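Local coordinates for protein aminotransferase class-III (Sphaerobacter thermophilus DSM 20745, PDB 6K8H) that belongs to the class-III aminotransferases, or omega-transaminases, and binds (5-hydroxy-4,6-dimethylpyridin-3-yl)methyl dihydrogen phosphate in an assembly of two chains, at residues 346-349 with 350-354; 66-69 with 70-73. All coordinates share one frame; numbering follows the deposited sequence.

In the fold
Coming from the N terminus, the chain reaches interaction 2 first, where strand 63-66, inside a mixed four-stranded sheet, gives way to an Asx turn and a left-handed helical turn within 66-73, close to the ligand pocket and the second subunit. Interaction 1 follows much later, within the long helix 337-361, so the two stand in series and neither encloses nor crosses the other. Both are local and close no long loop. Their centres lie about 17 Å apart, yet they meet: Leu350 CD1 packs on Phe67 CE2 at 3.8 Å. Through this apolar contact, with Phe374 and Phe433 beside both side chains, the helix, the turn, strand 373-377 and helix 427-445 share one core.

Interaction 1: 346-349 with 350-354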
ATOM      1  N   LEU B 346      11.189  19.233 -24.326  1.00 10.04           N
ATOM      2  CA  LEU B 346      10.076  20.064 -23.886  1.00 14.24           C
ATOM      3  C   LEU B 346      10.330  20.640 -22.494  1.00 10.90           C
ATOM      4  O   LEU B 346       9.987  21.799 -22.219  1.00 12.29           O
ATOM      5  CB  LEU B 346       8.782  19.250 -23.896  1.00 11.51           C
ATOM      6  CG  LEU B 346       8.155  18.953 -25.264  1.00 15.17           C
ATOM      7  CD1 LEU B 346       6.964  18.006 -25.111  1.00 11.35           C
ATOM      8  CD2 LEU B 346       7.749  20.245 -25.965  1.00 12.62           C
ATOM      9  N   GLY B 347      10.939  19.850 -21.607  1.00 10.88           N
ATOM     10  CA  GLY B 347      11.235  20.345 -20.272  1.00 13.54           C
ATOM     11  C   GLY B 347      12.259  21.460 -20.293  1.00 12.45           C
ATOM     12  O   GLY B 347      12.103  22.473 -19.600  1.00 12.21           O
ATOM     13  N   GLN B 348      13.311  21.298 -21.097  1.00 10.71           N
ATOM     14  CA  GLN B 348      14.287  22.372 -21.254  1.00 17.41           C
ATOM     15  C   GLN B 348      13.630  23.642 -21.792  1.00 10.91           C
ATOM     16  O   GLN B 348      13.931  24.746 -21.326  1.00 13.35           O
ATOM     17  CB  GLN B 348      15.431  21.918 -22.164  1.00 15.75           C
ATOM     18  CG  GLN B 348      16.667  22.790 -22.058  1.00 21.01           C
ATOM     19  CD  GLN B 348      16.513  24.118 -22.789  1.00 33.06           C
ATOM     20  OE1 GLN B 348      15.828  24.200 -23.820  1.00 35.39           O
ATOM     21  NE2 GLN B 348      17.148  25.167 -22.259  1.00 34.06           N
ATOM     22  N   GLN B 349      12.750  23.506 -22.791  1.00 13.56           N
ATOM     23  CA  GLN B 349      12.055  24.669 -23.341  1.00 12.10           C
ATOM     24  C   GLN B 349      11.191  25.364 -22.291  1.00 12.33           C
ATOM     25  O   GLN B 349      11.174  26.603 -22.203  1.00  8.72           O
ATOM     26  CB  GLN B 349      11.215  24.244 -24.546  1.00 15.64           C
ATOM     27  CG  GLN B 349      12.062  23.912 -25.764  1.00 17.08           C
ATOM     28  CD  GLN B 349      11.232  23.551 -26.976  1.00 26.72           C
ATOM     29  OE1 GLN B 349      10.410  22.635 -26.929  1.00 26.06           O
ATOM     30  NE2 GLN B 349      11.436  24.278 -28.071  1.00 30.74           N
ATOM     31  N   LEU B 350      10.453  24.585 -21.494  1.00  8.80           N
ATOM     32  CA  LEU B 350       9.650  25.183 -20.431  1.00  9.33           C
ATOM     33  C   LEU B 350      10.540  25.919 -19.436  1.00  8.61           C
ATOM     34  O   LEU B 350      10.265  27.071 -19.073  1.00  8.65           O
ATOM     35  CB  LEU B 350       8.812  24.107 -19.721  1.00  8.25           C
ATOM     36  CG  LEU B 350       7.777  24.605 -18.698  1.00 10.55           C
ATOM     37  CD1 LEU B 350       6.510  23.765 -18.719  1.00  9.54           C
ATOM     38  CD2 LEU B 350       8.350  24.627 -17.278  1.00  9.74           C
ATOM     39  N   ARG B 351      11.614  25.266 -18.983  1.00 10.05           N
ATOM     40  CA  ARG B 351      12.473  25.863 -17.962  1.00 12.85           C
ATOM     41  C   ARG B 351      13.130  27.142 -18.474  1.00 12.05           C
ATOM     42  O   ARG B 351      13.185  28.154 -17.759  1.00 12.68           O
ATOM     43  CB  ARG B 351      13.523  24.846 -17.506  1.00 11.82           C
ATOM     44  CG  ARG B 351      12.950  23.751 -16.610  1.00 14.08           C
ATOM     45  CD  ARG B 351      14.052  22.984 -15.893  1.00 13.49           C
ATOM     46  NE  ARG B 351      14.965  22.372 -16.856  1.00 18.99           N
ATOM     47  CZ  ARG B 351      14.769  21.181 -17.402  1.00 18.20           C
ATOM     48  NH1 ARG B 351      13.693  20.449 -17.068  1.00 18.92           N
ATOM     49  NH2 ARG B 351      15.657  20.721 -18.274  1.00 18.85           N
ATOM     50  N   ALA B 352      13.600  27.128 -19.722  1.00 11.53           N
ATOM     51  CA  ALA B 352      14.193  28.333 -20.301  1.00 15.54           C
ATOM     52  C   ALA B 352      13.160  29.443 -20.456  1.00 12.86           C
ATOM     53  O   ALA B 352      13.459  30.620 -20.194  1.00 11.41           O
ATOM     54  CB  ALA B 352      14.838  28.009 -21.650  1.00  9.63           C
ATOM     55  N   GLY B 353      11.939  29.094 -20.871  1.00 11.23           N
ATOM     56  CA  GLY B 353      10.904  30.106 -20.995  1.00 10.04           C
ATOM     57  C   GLY B 353      10.588  30.773 -19.668  1.00 11.09           C
ATOM     58  O   GLY B 353      10.421  31.998 -19.598  1.00  9.53           O
ATOM     59  N   VAL B 354      10.518  29.978 -18.596  1.00 11.11           N
ATOM     60  CA  VAL B 354      10.245  30.539 -17.278  1.00 10.61           C
ATOM     61  C   VAL B 354      11.396  31.432 -16.819  1.00 10.92           C
ATOM     62  O   VAL B 354      11.177  32.495 -16.216  1.00 11.42           O
ATOM     63  CB  VAL B 354       9.971  29.414 -16.264  1.00 14.49           C
ATOM     64  CG1 VAL B 354       9.958  29.973 -14.856  1.00  8.81           C
ATOM     65  CG2 VAL B 354       8.653  28.719 -16.587  1.00 11.62           C
TER
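Arg351 folds its side chain back along the helix and lays one face of its guanidinium over the peptide between Gly347 and Gln348. Arg351 NH2 comes within 3.7 Å of Gln348 CA, while Gly347 O lies 3.6 Å from Arg351 NH1, above the plane and offset toward its rim. The bend is at chi3 (-59°), and it turns the end of the chain toward the preceding turn; lower down, Arg351 CG rests 3.4 Å from Gly347 O. Gly347 brings no side chain of its own to the place where the flat group settles. Gly347 O also accepts from Arg351 N, at 2.9 Å, in one of four consecutive i to i+4 bonds of the alpha-helix 337-361, a long helix of this class-III aminotransferase that packs on two neighbouring strands and on helix 427-445. Arg351 NH1 makes a weak hydrogen bond to Gly371 O, and Phe374 and Val367 touch the same side chain. On the exposed side, Gln348 bends at chi2 (-76°), bringing its amide NE2 to 3.7 Å from the methyl CB of Ala352. Leu350 sets its CB 3.6 Å from Leu346 O and sends its branched end away from the helix, into the buried apolar side formed with Val430, Phe433 and Leu421.

Interaction 2: 66-69 with 70-73; sequences DFVN and NYTA
With chi1 at -175°, Val68 holds CG1 anti to its backbone N, and Tyr71, with CG anti to its own carbonyl carbon (chi1 -77°), swings its ring alongside in the same direction. The backbone between them makes a left-handed helical turn, with positive phi from Asn69 to Thr72, reached two residues after strand 63-66 ends. Val68 CG1 sits over one face of the ring in a CH-pi contact, 4.0 Å from the Tyr71 centroid and 16° off the ring normal, leaning toward the CD1-CE1 side. Beneath this pair the turn is closed by Thr72 N, which gives Val68 O a 2.9 Å hydrogen bond almost in line with the carbonyl. Ahead of it Asp66 OD1 accepts from Val68 N at 2.8 Å, nearly along the C-O axis, forming an Asx turn. A second bond to Asp66 OD1, from Asn69 N at 2.7 Å and from above the carboxylate plane, extends this to an Asx motif. Two bonds to a single oxygen thus fix the backbone just where its handedness changes. The turn borders the pocket: the Tyr71 side chain lies about 6 Å from the bound (5-hydroxy-4,6-dimethylpyridin-3-yl)methyl dihydrogen phosphate, and Thr72 touches Ile258 and Lys282 of that site. It is also part of the dimer interface: Val68 and Tyr71 pack on Ala98 of the second subunit, while Asn70 bonds through OD1 to Arg36 NH1 of its own chain and through ND2 to Thr317 O of the second subunit. Thr72 OG1 donates back to Tyr71 O at 2.6 Å. The other carboxylate oxygen, Asp66 OD2, is bonded to His78 NE2 and accepts a 2.7 Å hydrogen bond from a water, whose oxygen in turn accepts one from Asn70 N at 2.9 Å.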
ATOM      1  N   ASP B  66      -2.856  20.027 -16.889  1.00  9.49           N
ATOM      2  CA  ASP B  66      -2.444  19.302 -15.684  1.00  6.23           C
ATOM      3  C   ASP B  66      -0.928  19.128 -15.698  1.00  9.26           C
ATOM      4  O   ASP B  66      -0.397  18.333 -16.483  1.00  8.09           O
ATOM      5  CB  ASP B  66      -3.144  17.947 -15.598  1.00  6.91           C
ATOM      6  CG  ASP B  66      -2.978  17.276 -14.238  1.00  8.07           C
ATOM      7  OD1 ASP B  66      -2.034  17.621 -13.500  1.00  8.85           O
ATOM      8  OD2 ASP B  66      -3.799  16.390 -13.894  1.00  9.75           O
ATOM      9  N   PHE B  67      -0.233  19.896 -14.854  1.00  7.83           N
ATOM     10  CA  PHE B  67       1.199  19.737 -14.629  1.00  8.60           C
ATOM     11  C   PHE B  67       1.504  19.074 -13.287  1.00  7.84           C
ATOM     12  O   PHE B  67       2.628  19.185 -12.787  1.00  9.62           O
ATOM     13  CB  PHE B  67       1.912  21.080 -14.721  1.00  9.01           C
ATOM     14  CG  PHE B  67       1.965  21.633 -16.109  1.00  7.00           C
ATOM     15  CD1 PHE B  67       0.871  22.289 -16.648  1.00  6.95           C
ATOM     16  CD2 PHE B  67       3.106  21.496 -16.878  1.00  8.62           C
ATOM     17  CE1 PHE B  67       0.919  22.818 -17.943  1.00  7.02           C
ATOM     18  CE2 PHE B  67       3.167  22.008 -18.167  1.00  8.14           C
ATOM     19  CZ  PHE B  67       2.072  22.664 -18.700  1.00  7.05           C
ATOM     20  N   VAL B  68       0.527  18.402 -12.688  1.00  7.98           N
ATOM     21  CA  VAL B  68       0.735  17.624 -11.471  1.00  9.70           C
ATOM     22  C   VAL B  68       0.679  16.133 -11.763  1.00  9.02           C
ATOM     23  O   VAL B  68       1.549  15.380 -11.331  1.00  8.88           O
ATOM     24  CB  VAL B  68      -0.283  18.008 -10.375  1.00  9.83           C
ATOM     25  CG1 VAL B  68       0.025  17.265  -9.070  1.00  9.27           C
ATOM     26  CG2 VAL B  68      -0.308  19.512 -10.167  1.00  8.78           C
ATOM     27  N   ASN B  69      -0.353  15.694 -12.492  1.00  8.04           N
ATOM     28  CA  ASN B  69      -0.477  14.313 -12.959  1.00 10.04           C
ATOM     29  C   ASN B  69      -0.335  13.319 -11.810  1.00  9.58           C
ATOM     30  O   ASN B  69       0.479  12.389 -11.848  1.00  8.06           O
ATOM     31  CB  ASN B  69       0.534  14.035 -14.064  1.00  8.97           C
ATOM     32  CG  ASN B  69       0.381  14.993 -15.216  1.00 12.72           C
ATOM     33  OD1 ASN B  69       1.214  15.888 -15.420  1.00 13.87           O
ATOM     34  ND2 ASN B  69      -0.698  14.828 -15.974  1.00  8.96           N
ATOM     35  N   ASN B  70      -1.149  13.536 -10.779  1.00 10.82           N
ATOM     36  CA  ASN B  70      -1.134  12.725  -9.563  1.00 10.78           C
ATOM     37  C   ASN B  70       0.289  12.598  -9.019  1.00 10.24           C
ATOM     38  O   ASN B  70       0.791  11.506  -8.740  1.00 11.04           O
ATOM     39  CB  ASN B  70      -1.762  11.354  -9.795  1.00 11.90           C
ATOM     40  CG  ASN B  70      -2.349  10.787  -8.523  1.00 10.86           C
ATOM     41  OD1 ASN B  70      -2.764  11.547  -7.656  1.00 14.03           O
ATOM     42  ND2 ASN B  70      -2.372   9.463  -8.395  1.00 13.03           N
ATOM     43  N   TYR B  71       0.944  13.752  -8.891  1.00 10.73           N
ATOM     44  CA  TYR B  71       2.301  13.856  -8.365  1.00 10.01           C
ATOM     45  C   TYR B  71       3.273  12.972  -9.149  1.00 11.84           C
ATOM     46  O   TYR B  71       4.047  12.201  -8.584  1.00  7.93           O
ATOM     47  CB  TYR B  71       2.318  13.574  -6.859  1.00  9.09           C
ATOM     48  CG  TYR B  71       1.806  14.812  -6.135  1.00  9.58           C
ATOM     49  CD1 TYR B  71       0.444  15.021  -5.948  1.00 15.66           C
ATOM     50  CD2 TYR B  71       2.679  15.813  -5.741  1.00 13.99           C
ATOM     51  CE1 TYR B  71      -0.029  16.184  -5.334  1.00 18.45           C
ATOM     52  CE2 TYR B  71       2.225  16.966  -5.118  1.00 14.27           C
ATOM     53  CZ  TYR B  71       0.873  17.153  -4.924  1.00 17.55           C
ATOM     54  OH  TYR B  71       0.429  18.309  -4.312  1.00 21.70           O
ATOM     55  N   THR B  72       3.235  13.130 -10.476  1.00 11.69           N
ATOM     56  CA  THR B  72       4.117  12.559 -11.510  1.00 10.02           C
ATOM     57  C   THR B  72       3.790  11.109 -11.856  1.00 10.61           C
ATOM     58  O   THR B  72       4.522  10.520 -12.672  1.00 11.53           O
ATOM     59  CB  THR B  72       5.626  12.643 -11.180  1.00  9.66           C
ATOM     60  OG1 THR B  72       5.993  11.657 -10.202  1.00  9.20           O
ATOM     61  CG2 THR B  72       6.020  14.031 -10.684  1.00 11.65           C
ATOM     62  N   ALA B  73       2.737  10.511 -11.284  1.00  8.01           N
ATOM     63  CA  ALA B  73       2.437   9.106 -11.560  1.00  9.34           C
ATOM     64  C   ALA B  73       1.928   8.887 -12.984  1.00  8.36           C
ATOM     65  O   ALA B  73       2.218   7.856 -13.598  1.00 10.90           O
ATOM     66  CB  ALA B  73       1.420   8.567 -10.550  1.00  9.87           C
TER
HETATM   67  O   HOH W   1      -3.454  15.009 -11.629  1.00 11.13           O